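Local coordinates for protein agmatinase (Burkholderia thailandensis, PDB 4DZ4) that probably hydrolyses agmatine to putrescine and urea, using a pair of manganese ions, as a member of the arginase family, at residues 31-34 against 35-39; 248-252 against 253-257; 306-309 against 310-314. All blocks are in the same frame, centred on the assembly; numbering follows the deposited sequence.

Interaction 1: 31-34 against 35-39; sequences GVLS and FMRRN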
ATOM      1  N   GLY B  31       2.134  16.108  18.425  1.00 11.25           N
ATOM      2  CA  GLY B  31       1.941  17.556  18.428  1.00 11.36           C
ATOM      3  C   GLY B  31       1.004  18.072  17.350  1.00 11.10           C
ATOM      4  O   GLY B  31       0.826  17.435  16.310  1.00 10.86           O
ATOM      5  N   VAL B  32       0.415  19.253  17.572  1.00 11.00           N
ATOM      6  CA  VAL B  32      -0.573  19.788  16.598  1.00 10.59           C
ATOM      7  C   VAL B  32       0.091  19.987  15.229  1.00 10.23           C
ATOM      8  O   VAL B  32       1.191  20.521  15.129  1.00 10.56           O
ATOM      9  CB  VAL B  32      -1.228  21.081  17.087  1.00 10.82           C
ATOM     10  CG1 VAL B  32      -2.112  21.673  15.984  1.00 10.38           C
ATOM     11  CG2 VAL B  32      -2.055  20.823  18.342  1.00 11.38           C
ATOM     12  N   LEU B  33      -0.576  19.484  14.183  1.00  9.86           N
ATOM     13  CA  LEU B  33       0.015  19.413  12.844  1.00  9.79           C
ATOM     14  C   LEU B  33      -0.369  20.614  11.951  1.00  9.89           C
ATOM     15  O   LEU B  33      -0.913  20.442  10.853  1.00  9.85           O
ATOM     16  CB  LEU B  33      -0.412  18.094  12.156  1.00  9.38           C
ATOM     17  CG  LEU B  33      -0.025  16.788  12.872  1.00  9.42           C
ATOM     18  CD1 LEU B  33      -0.733  15.577  12.248  1.00  9.27           C
ATOM     19  CD2 LEU B  33       1.500  16.581  12.913  1.00  9.84           C
ATOM     20  N   SER B  34      -0.055  21.836  12.391  1.00 10.25           N
ATOM     21  CA  SER B  34      -0.143  22.988  11.471  1.00 10.23           C
ATOM     22  C   SER B  34       1.109  23.006  10.592  1.00 10.08           C
ATOM     23  O   SER B  34       2.071  22.276  10.857  1.00 10.34           O
ATOM     24  CB  SER B  34      -0.216  24.290  12.266  1.00 10.58           C
ATOM     25  OG  SER B  34       0.992  24.402  13.004  1.00 11.00           O
ATOM     26  N   PHE B  35       1.107  23.806   9.532  1.00  9.91           N
ATOM     27  CA  PHE B  35       2.253  23.798   8.651  1.00 10.22           C
ATOM     28  C   PHE B  35       3.508  24.308   9.357  1.00 10.76           C
ATOM     29  O   PHE B  35       3.535  25.424   9.851  1.00 11.06           O
ATOM     30  CB  PHE B  35       2.038  24.593   7.354  1.00 10.43           C
ATOM     31  CG  PHE B  35       3.221  24.495   6.439  1.00 10.59           C
ATOM     32  CD1 PHE B  35       3.409  23.346   5.649  1.00 10.60           C
ATOM     33  CD2 PHE B  35       4.203  25.495   6.439  1.00 10.93           C
ATOM     34  CE1 PHE B  35       4.545  23.231   4.853  1.00 10.78           C
ATOM     35  CE2 PHE B  35       5.335  25.391   5.641  1.00 11.28           C
ATOM     36  CZ  PHE B  35       5.514  24.252   4.849  1.00 11.21           C
ATOM     37  N   MET B  36       4.541  23.475   9.395  1.00 10.81           N
ATOM     38  CA  MET B  36       5.795  23.773  10.113  1.00 11.56           C
ATOM     39  C   MET B  36       5.522  24.268  11.532  1.00 11.88           C
ATOM     40  O   MET B  36       6.262  25.105  12.080  1.00 13.15           O
ATOM     41  CB  MET B  36       6.714  24.733   9.308  1.00 11.99           C
ATOM     42  CG  MET B  36       7.446  23.983   8.204  1.00 12.14           C
ATOM     43  SD  MET B  36       8.538  25.024   7.256  1.00 13.30           S
ATOM     44  CE  MET B  36       9.958  25.066   8.357  1.00 13.27           C
ATOM     45  N   ARG B  37       4.468  23.721  12.136  1.00 11.72           N
ATOM     46  CA  ARG B  37       4.081  24.023  13.535  1.00 11.83           C
ATOM     47  C   ARG B  37       3.731  25.473  13.818  1.00 12.23           C
ATOM     48  O   ARG B  37       3.708  25.863  14.981  1.00 12.63           O
ATOM     49  CB  ARG B  37       5.166  23.588  14.554  1.00 12.25           C
ATOM     50  CG  ARG B  37       5.745  22.194  14.313  1.00 12.10           C
ATOM     51  CD  ARG B  37       4.694  21.105  14.464  1.00 11.82           C
ATOM     52  NE  ARG B  37       5.399  19.824  14.575  1.00 11.70           N
ATOM     53  CZ  ARG B  37       4.852  18.695  15.010  1.00 11.49           C
ATOM     54  NH1 ARG B  37       3.565  18.650  15.331  1.00 11.66           N
ATOM     55  NH2 ARG B  37       5.607  17.606  15.130  1.00 11.74           N
ATOM     56  N   ARG B  38       3.501  26.268  12.779  1.00 12.24           N
ATOM     57  CA  ARG B  38       3.197  27.675  12.962  1.00 12.78           C
ATOM     58  C   ARG B  38       1.853  27.902  13.679  1.00 12.55           C
ATOM     59  O   ARG B  38       0.955  27.035  13.678  1.00 12.31           O
ATOM     60  CB  ARG B  38       3.280  28.440  11.622  1.00 13.19           C
ATOM     61  CG  ARG B  38       4.669  28.474  10.980  1.00 13.90           C
ATOM     62  CD  ARG B  38       5.830  28.392  11.993  1.00 14.92           C
ATOM     63  NE  ARG B  38       5.858  29.500  12.917  1.00 16.92           N
ATOM     64  CZ  ARG B  38       6.510  29.493  14.083  1.00 16.85           C
ATOM     65  NH1 ARG B  38       6.454  30.562  14.826  1.00 18.49           N
ATOM     66  NH2 ARG B  38       7.173  28.412  14.521  1.00 17.31           N
ATOM     67  N   ASN B  39       1.725  29.055  14.338  1.00 13.00           N
ATOM     68  CA  ASN B  39       0.495  29.308  15.095  1.00 13.23           C
ATOM     69  C   ASN B  39      -0.744  29.149  14.223  1.00 12.80           C
ATOM     70  O   ASN B  39      -0.824  29.747  13.148  1.00 12.30           O
ATOM     71  CB  ASN B  39       0.465  30.730  15.636  1.00 14.22           C
ATOM     72  CG  ASN B  39       1.524  30.982  16.690  1.00 14.99           C
ATOM     73  OD1 ASN B  39       2.382  30.152  16.953  1.00 15.23           O
ATOM     74  ND2 ASN B  39       1.449  32.151  17.317  1.00 15.90           N
TER

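Interaction 2: 248-252 against 253-257; sequences DCLDP and AFAPG. With MN (manganese (II) ion), chain Q.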
ATOM      1  N   ASP B 248       3.525  17.781  -9.712  1.00  9.09           N
ATOM      2  CA  ASP B 248       3.761  16.890 -10.870  1.00  9.70           C
ATOM      3  C   ASP B 248       4.851  17.392 -11.825  1.00  9.58           C
ATOM      4  O   ASP B 248       5.198  16.715 -12.793  1.00  9.84           O
ATOM      5  CB  ASP B 248       2.448  16.502 -11.591  1.00 10.59           C
ATOM      6  CG  ASP B 248       1.874  17.607 -12.521  1.00 11.85           C
ATOM      7  OD1 ASP B 248       0.647  17.507 -12.780  1.00 12.34           O
ATOM      8  OD2 ASP B 248       2.579  18.544 -12.967  1.00 12.55           O
ATOM      9  N   CYS B 249       5.405  18.575 -11.528  1.00  9.89           N
ATOM     10  CA  CYS B 249       6.685  18.995 -12.156  1.00  9.87           C
ATOM     11  C   CYS B 249       7.753  17.880 -11.889  1.00  9.59           C
ATOM     12  O   CYS B 249       8.535  17.519 -12.773  1.00  9.55           O
ATOM     13  CB  CYS B 249       7.153  20.309 -11.516  1.00 10.92           C
ATOM     14  SG  CYS B 249       8.705  20.890 -12.236  1.00 13.45           S
ATOM     15  N   LEU B 250       7.727  17.324 -10.682  1.00  8.90           N
ATOM     16  CA  LEU B 250       8.672  16.285 -10.308  1.00  8.76           C
ATOM     17  C   LEU B 250       8.301  14.986 -11.023  1.00  8.29           C
ATOM     18  O   LEU B 250       7.117  14.727 -11.280  1.00  8.56           O
ATOM     19  CB  LEU B 250       8.655  16.058  -8.777  1.00  9.08           C
ATOM     20  CG  LEU B 250       8.935  17.320  -7.965  1.00  9.38           C
ATOM     21  CD1 LEU B 250       8.968  17.005  -6.466  1.00  9.77           C
ATOM     22  CD2 LEU B 250      10.243  17.976  -8.391  1.00 10.35           C
ATOM     23  N   ASP B 251       9.316  14.201 -11.361  1.00  8.28           N
ATOM     24  CA  ASP B 251       9.074  12.880 -11.910  1.00  7.96           C
ATOM     25  C   ASP B 251       8.184  12.081 -10.965  1.00  7.85           C
ATOM     26  O   ASP B 251       8.299  12.237  -9.762  1.00  7.61           O
ATOM     27  CB  ASP B 251      10.388  12.132 -12.146  1.00  8.51           C
ATOM     28  CG  ASP B 251      10.167  10.905 -13.038  1.00  8.80           C
ATOM     29  OD1 ASP B 251      10.131  11.041 -14.280  1.00  9.06           O
ATOM     30  OD2 ASP B 251       9.923   9.828 -12.464  1.00  9.49           O
ATOM     31  N   PRO B 252       7.322  11.211 -11.511  1.00  7.89           N
ATOM     32  CA  PRO B 252       6.525  10.310 -10.639  1.00  7.94           C
ATOM     33  C   PRO B 252       7.335   9.501  -9.625  1.00  7.92           C
ATOM     34  O   PRO B 252       6.785   9.102  -8.591  1.00  7.87           O
ATOM     35  CB  PRO B 252       5.807   9.399 -11.653  1.00  8.00           C
ATOM     36  CG  PRO B 252       5.598  10.322 -12.878  1.00  8.40           C
ATOM     37  CD  PRO B 252       6.884  11.152 -12.925  1.00  8.16           C
ATOM     38  N   ALA B 253       8.623   9.270  -9.874  1.00  8.25           N
ATOM     39  CA  ALA B 253       9.447   8.584  -8.868  1.00  8.55           C
ATOM     40  C   ALA B 253       9.541   9.381  -7.566  1.00  8.44           C
ATOM     41  O   ALA B 253       9.558   8.792  -6.458  1.00  8.72           O
ATOM     42  CB  ALA B 253      10.848   8.302  -9.406  1.00  8.85           C
ATOM     43  N   PHE B 254       9.611  10.715  -7.707  1.00  8.55           N
ATOM     44  CA  PHE B 254       9.748  11.612  -6.575  1.00  8.39           C
ATOM     45  C   PHE B 254       8.384  12.095  -6.103  1.00  8.24           C
ATOM     46  O   PHE B 254       8.230  12.438  -4.916  1.00  8.64           O
ATOM     47  CB  PHE B 254      10.578  12.838  -6.981  1.00  8.90           C
ATOM     48  CG  PHE B 254      11.948  12.486  -7.461  1.00  9.13           C
ATOM     49  CD1 PHE B 254      13.017  12.382  -6.558  1.00  9.42           C
ATOM     50  CD2 PHE B 254      12.175  12.248  -8.819  1.00  9.67           C
ATOM     51  CE1 PHE B 254      14.281  12.032  -7.011  1.00  9.90           C
ATOM     52  CE2 PHE B 254      13.434  11.869  -9.266  1.00  9.97           C
ATOM     53  CZ  PHE B 254      14.489  11.775  -8.368  1.00 10.27           C
ATOM     54  N   ALA B 255       7.397  12.108  -7.007  1.00  7.89           N
ATOM     55  CA  ALA B 255       6.070  12.661  -6.670  1.00  7.81           C
ATOM     56  C   ALA B 255       4.992  11.703  -7.226  1.00  7.58           C
ATOM     57  O   ALA B 255       4.277  12.056  -8.169  1.00  7.90           O
ATOM     58  CB  ALA B 255       5.907  14.077  -7.275  1.00  8.05           C
ATOM     59  N   PRO B 256       4.875  10.498  -6.634  1.00  7.82           N
ATOM     60  CA  PRO B 256       3.844   9.554  -7.132  1.00  7.76           C
ATOM     61  C   PRO B 256       2.429  10.004  -6.760  1.00  7.86           C
ATOM     62  O   PRO B 256       1.445   9.604  -7.417  1.00  8.03           O
ATOM     63  CB  PRO B 256       4.192   8.241  -6.409  1.00  8.27           C
ATOM     64  CG  PRO B 256       4.953   8.656  -5.155  1.00  7.93           C
ATOM     65  CD  PRO B 256       5.776   9.840  -5.654  1.00  7.72           C
ATOM     66  N   GLY B 257       2.343  10.804  -5.700  1.00  7.95           N
ATOM     67  CA  GLY B 257       1.064  11.217  -5.128  1.00  8.75           C
ATOM     68  C   GLY B 257       0.488  12.418  -5.839  1.00  9.03           C
ATOM     69  O   GLY B 257       0.408  13.490  -5.273  1.00  8.99           O
TER
HETATM   70 MN    MN Q 402       0.402  19.415 -13.814  1.00 13.04          MN
HETATM   71  O   HOH W   1       4.801  13.408 -10.492  1.00  9.80           O
HETATM   72  O   HOH W   2      -1.204  20.604 -14.367  1.00 13.72           O

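Interaction 3: 306-309 against 310-314; sequences AHVA and CDLLC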
ATOM      1  N   ALA B 306       6.306  20.025   0.954  1.00  8.86           N
ATOM      2  CA  ALA B 306       6.624  20.762   2.201  1.00  9.34           C
ATOM      3  C   ALA B 306       8.003  21.443   2.111  1.00  9.92           C
ATOM      4  O   ALA B 306       8.148  22.590   2.556  1.00 10.13           O
ATOM      5  CB  ALA B 306       6.533  19.858   3.426  1.00  9.30           C
ATOM      6  N   HIS B 307       8.975  20.770   1.482  1.00  9.55           N
ATOM      7  CA  HIS B 307      10.324  21.372   1.284  1.00 10.45           C
ATOM      8  C   HIS B 307      10.210  22.606   0.410  1.00 10.30           C
ATOM      9  O   HIS B 307      10.843  23.621   0.694  1.00 10.45           O
ATOM     10  CB  HIS B 307      11.287  20.371   0.632  1.00 10.58           C
ATOM     11  CG  HIS B 307      12.011  19.471   1.610  1.00 11.23           C
ATOM     12  ND1 HIS B 307      13.293  19.730   2.034  1.00 12.24           N
ATOM     13  CD2 HIS B 307      11.611  18.298   2.245  1.00 11.47           C
ATOM     14  CE1 HIS B 307      13.687  18.745   2.880  1.00 12.46           C
ATOM     15  NE2 HIS B 307      12.660  17.857   2.996  1.00 11.75           N
ATOM     16  N   VAL B 308       9.453  22.518  -0.690  1.00 10.00           N
ATOM     17  CA  VAL B 308       9.261  23.683  -1.596  1.00 10.21           C
ATOM     18  C   VAL B 308       8.685  24.858  -0.799  1.00 10.58           C
ATOM     19  O   VAL B 308       9.204  25.973  -0.858  1.00 11.19           O
ATOM     20  CB  VAL B 308       8.410  23.334  -2.837  1.00  9.72           C
ATOM     21  CG1 VAL B 308       8.066  24.603  -3.660  1.00 10.14           C
ATOM     22  CG2 VAL B 308       9.162  22.298  -3.680  1.00  9.74           C
ATOM     23  N   ALA B 309       7.664  24.570   0.001  1.00 10.58           N
ATOM     24  CA  ALA B 309       6.980  25.600   0.790  1.00 10.85           C
ATOM     25  C   ALA B 309       7.954  26.189   1.806  1.00 11.76           C
ATOM     26  O   ALA B 309       7.973  27.407   2.019  1.00 11.77           O
ATOM     27  CB  ALA B 309       5.752  25.001   1.493  1.00 10.79           C
ATOM     28  N   CYS B 310       8.800  25.339   2.382  1.00 12.10           N
ATOM     29  CA  CYS B 310       9.748  25.795   3.393  1.00 12.38           C
ATOM     30  C   CYS B 310      10.762  26.747   2.741  1.00 12.69           C
ATOM     31  O   CYS B 310      11.042  27.840   3.259  1.00 12.98           O
ATOM     32  CB  CYS B 310      10.453  24.596   4.050  1.00 12.49           C
ATOM     33  SG  CYS B 310      11.828  25.062   5.149  1.00 13.94           S
ATOM     34  N   ASP B 311      11.260  26.360   1.582  1.00 12.59           N
ATOM     35  CA  ASP B 311      12.194  27.233   0.867  1.00 13.21           C
ATOM     36  C   ASP B 311      11.583  28.559   0.435  1.00 13.41           C
ATOM     37  O   ASP B 311      12.273  29.580   0.477  1.00 14.03           O
ATOM     38  CB  ASP B 311      12.855  26.473  -0.283  1.00 13.75           C
ATOM     39  CG  ASP B 311      13.889  25.458   0.230  1.00 14.49           C
ATOM     40  OD1 ASP B 311      14.528  25.727   1.270  1.00 15.67           O
ATOM     41  OD2 ASP B 311      14.077  24.394  -0.408  1.00 14.68           O
ATOM     42  N   LEU B 312      10.303  28.557   0.053  1.00 12.50           N
ATOM     43  CA  LEU B 312       9.587  29.810  -0.222  1.00 12.44           C
ATOM     44  C   LEU B 312       9.552  30.720   1.017  1.00 12.65           C
ATOM     45  O   LEU B 312       9.817  31.931   0.913  1.00 13.05           O
ATOM     46  CB  LEU B 312       8.164  29.535  -0.769  1.00 11.80           C
ATOM     47  CG  LEU B 312       8.178  28.885  -2.169  1.00 11.80           C
ATOM     48  CD1 LEU B 312       6.820  28.289  -2.492  1.00 11.33           C
ATOM     49  CD2 LEU B 312       8.580  29.918  -3.229  1.00 11.97           C
ATOM     50  N   LEU B 313       9.235  30.154   2.188  1.00 12.37           N
ATOM     51  CA  LEU B 313       9.315  30.941   3.437  1.00 12.77           C
ATOM     52  C   LEU B 313      10.714  31.536   3.646  1.00 13.82           C
ATOM     53  O   LEU B 313      10.841  32.675   4.059  1.00 14.32           O
ATOM     54  CB  LEU B 313       8.930  30.127   4.679  1.00 12.55           C
ATOM     55  CG  LEU B 313       7.468  29.651   4.623  1.00 11.89           C
ATOM     56  CD1 LEU B 313       7.132  28.798   5.841  1.00 12.24           C
ATOM     57  CD2 LEU B 313       6.547  30.854   4.580  1.00 12.15           C
ATOM     58  N   CYS B 314      11.744  30.749   3.379  1.00 13.74           N
ATOM     59  CA  CYS B 314      13.099  31.208   3.625  1.00 14.95           C
ATOM     60  C   CYS B 314      13.462  32.343   2.684  1.00 15.32           C
ATOM     61  O   CYS B 314      14.156  33.271   3.093  1.00 16.05           O
ATOM     62  CB  CYS B 314      14.073  30.024   3.527  1.00 15.18           C
ATOM     63  SG  CYS B 314      13.936  28.873   4.912  1.00 15.87           S
TER
HETATM   64  O   HOH W   3      14.162  22.286   1.289  1.00 14.85           O

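Interaction 1: 31-34 against 35-39
Arg-37 bends back over the loop, and its guanidinium meets the backbone carbonyl of Val-32 with NH1, 3.0 Å from Val-32 O. That oxygen lies close to the guanidinium plane, at its edge, while NH1 itself stands above the carbonyl plane rather than on a lone pair. The bend at chi2 (-64°) turns the chain toward residues 31-34, although its first bond leaves in the other direction, and the length of arginine lets NH1 get back to them. NH1 also bonds Ala-30 O, so two backbone carbonyls, Val-32 O and Ala-30 O, hold it. Leu-33 runs alongside Arg-37, pointing the same way, and its CD2 comes within 3.8 Å of NH1, approaching the flat group obliquely.

Between these arms the chain reverses in a beta turn over Ser-34 to Arg-37, close to type II, closed by Arg-37 N bonding Ser-34 O at 3.1 Å. Met-36 and Arg-37, both left-handed, make the overlapping second turn close to type I', with Arg-38 N bonded to Phe-35 O. Ser-34 reinforces the turns from its side chain: with chi1 at 62°, OG is set between the backbone N and carbonyl carbon and donates to Arg-38 O at 2.7 Å, in the carbonyl plane on a lone pair. A small hydroxyl suits this buried place because it adds a donor with little bulk. Phe-35 points away from residues 31-34, onto Leu-313 of helix 300-323, where an aromatic ring fits an apolar surface. Arg-38 points its guanidinium at Gly-22 O and Val-20 O, with a cation-pi contact to Phe-93.

Interaction 2: 248-252 against 253-257
The backbone oxygen of Asp-251 is gripped by two amides, Phe-254 N and Ala-255 N, each 2.9 Å from Asp-251 O. The first bond closes a beta turn and the second the wider alpha turn around it; Ala-255 N lies in the carbonyl plane, whereas Phe-254 N stands above it. The side chain adds an Asx-Pro turn across Pro-252: Asp-251 OD2 takes the amide of Ala-253 at 3.0 Å, on the anti side of the carboxylate, along a nearly straight N-H (171°). With chi1 at -166°, CG is anti to Asp-251 N and swings the carboxylate toward that amide; the other oxygen, OD1, is held by Gly-264 N and Gly-265 N. Pro-252 suits the next place, since its ring restrains phi near the helical value and the turn asks no donor of its nitrogen.

Apolar side chains meet beside the turn. Leu-250 CB sits 3.7 Å from Ala-255 CB, a close approach that the small methyl allows, and Asp-251 CB meets the edge of the Phe-254 ring. Phe-254 also packs on Asp-251 of the fourth subunit, so the turn belongs to a subunit interface.

Just upstream, Asp-248 belongs to the arginase-type metal centre and binds manganese with both oxygens, joined there by Asp-163, His-165 and Asp-246. A water spans the turn, 2.8 Å from Leu-250 O and 2.7 Å from Ala-255 O.

Interaction 3: 306-309 against 310-314
Asp-311 lies one helical turn beyond His-307, and its side chain runs back along the helix toward that residue. CB starts 3.6 Å from His-307 O, with Val-308 O almost as near. Because chi1 is -73°, CG sits beside the backbone N, anti to the carbonyl carbon, and the carboxylate leans toward the N-terminal end of the helix; CG is also 3.6 Å from His-307 O. At the tip the two oxygens part company. OD1 accepts from the indole NE1 of Trp-88. OD2 makes a salt bridge with NE of Arg-276 and also takes a bond from a water at 2.7 Å. The same water lies in the plane of the His-307 ring, at its edge, 2.8 Å from ND1, so it bridges two side chains whose own polar atoms do not meet. A buried carboxylate is thus satisfied on both oxygens, and the arginine beside it would be expected to stabilise its negative charge.

All of this rides on helix 300-323, an alpha-helix packed against the parallel sheet of the arginase fold. The helical bond from Asp-311 N to His-307 O, 2.9 Å long, anchors the base of the side chain just followed; its neighbours in the i to i+4 ladder include Leu-312 N to Val-308 O at 3.0 Å.

Around the cylinder from Asp-311, Val-308 and Leu-312 lie side by side and point the same way, Val-308 CG1 being 4.1 Å from Leu-312 CD1. Their branched apolar ends suit the sheet-facing surface, where Val-308 meets Val-288 and Leu-312 meets Leu-283, Ala-286 and Leu-133. Ala-309 brings only a methyl to Leu-133 of strand 131-136. His-307 packs against Ala-263 of the fourth subunit.

Overall arrangement
From the N terminus, interaction 1 comes first, closing a tight reversal that leads into strand 39-40 at one border of the sheet. Much later, interaction 2 rounds the loop after strand 240-246, beside the manganese site, and interaction 3 follows within the long C-terminal helix 300-323, where it closes no loop. The three run in series, and none nests in or crosses another. Interactions 1 and 3 nevertheless touch: Phe-35 CZ rests 3.4 Å from Ala-309 CB, tying the N-terminal loop to the helix. Interactions 2 and 3 stay about 6 Å apart at their nearest atoms, but Leu-250 reaches Ala-304 earlier on the same helix, which therefore joins both loops.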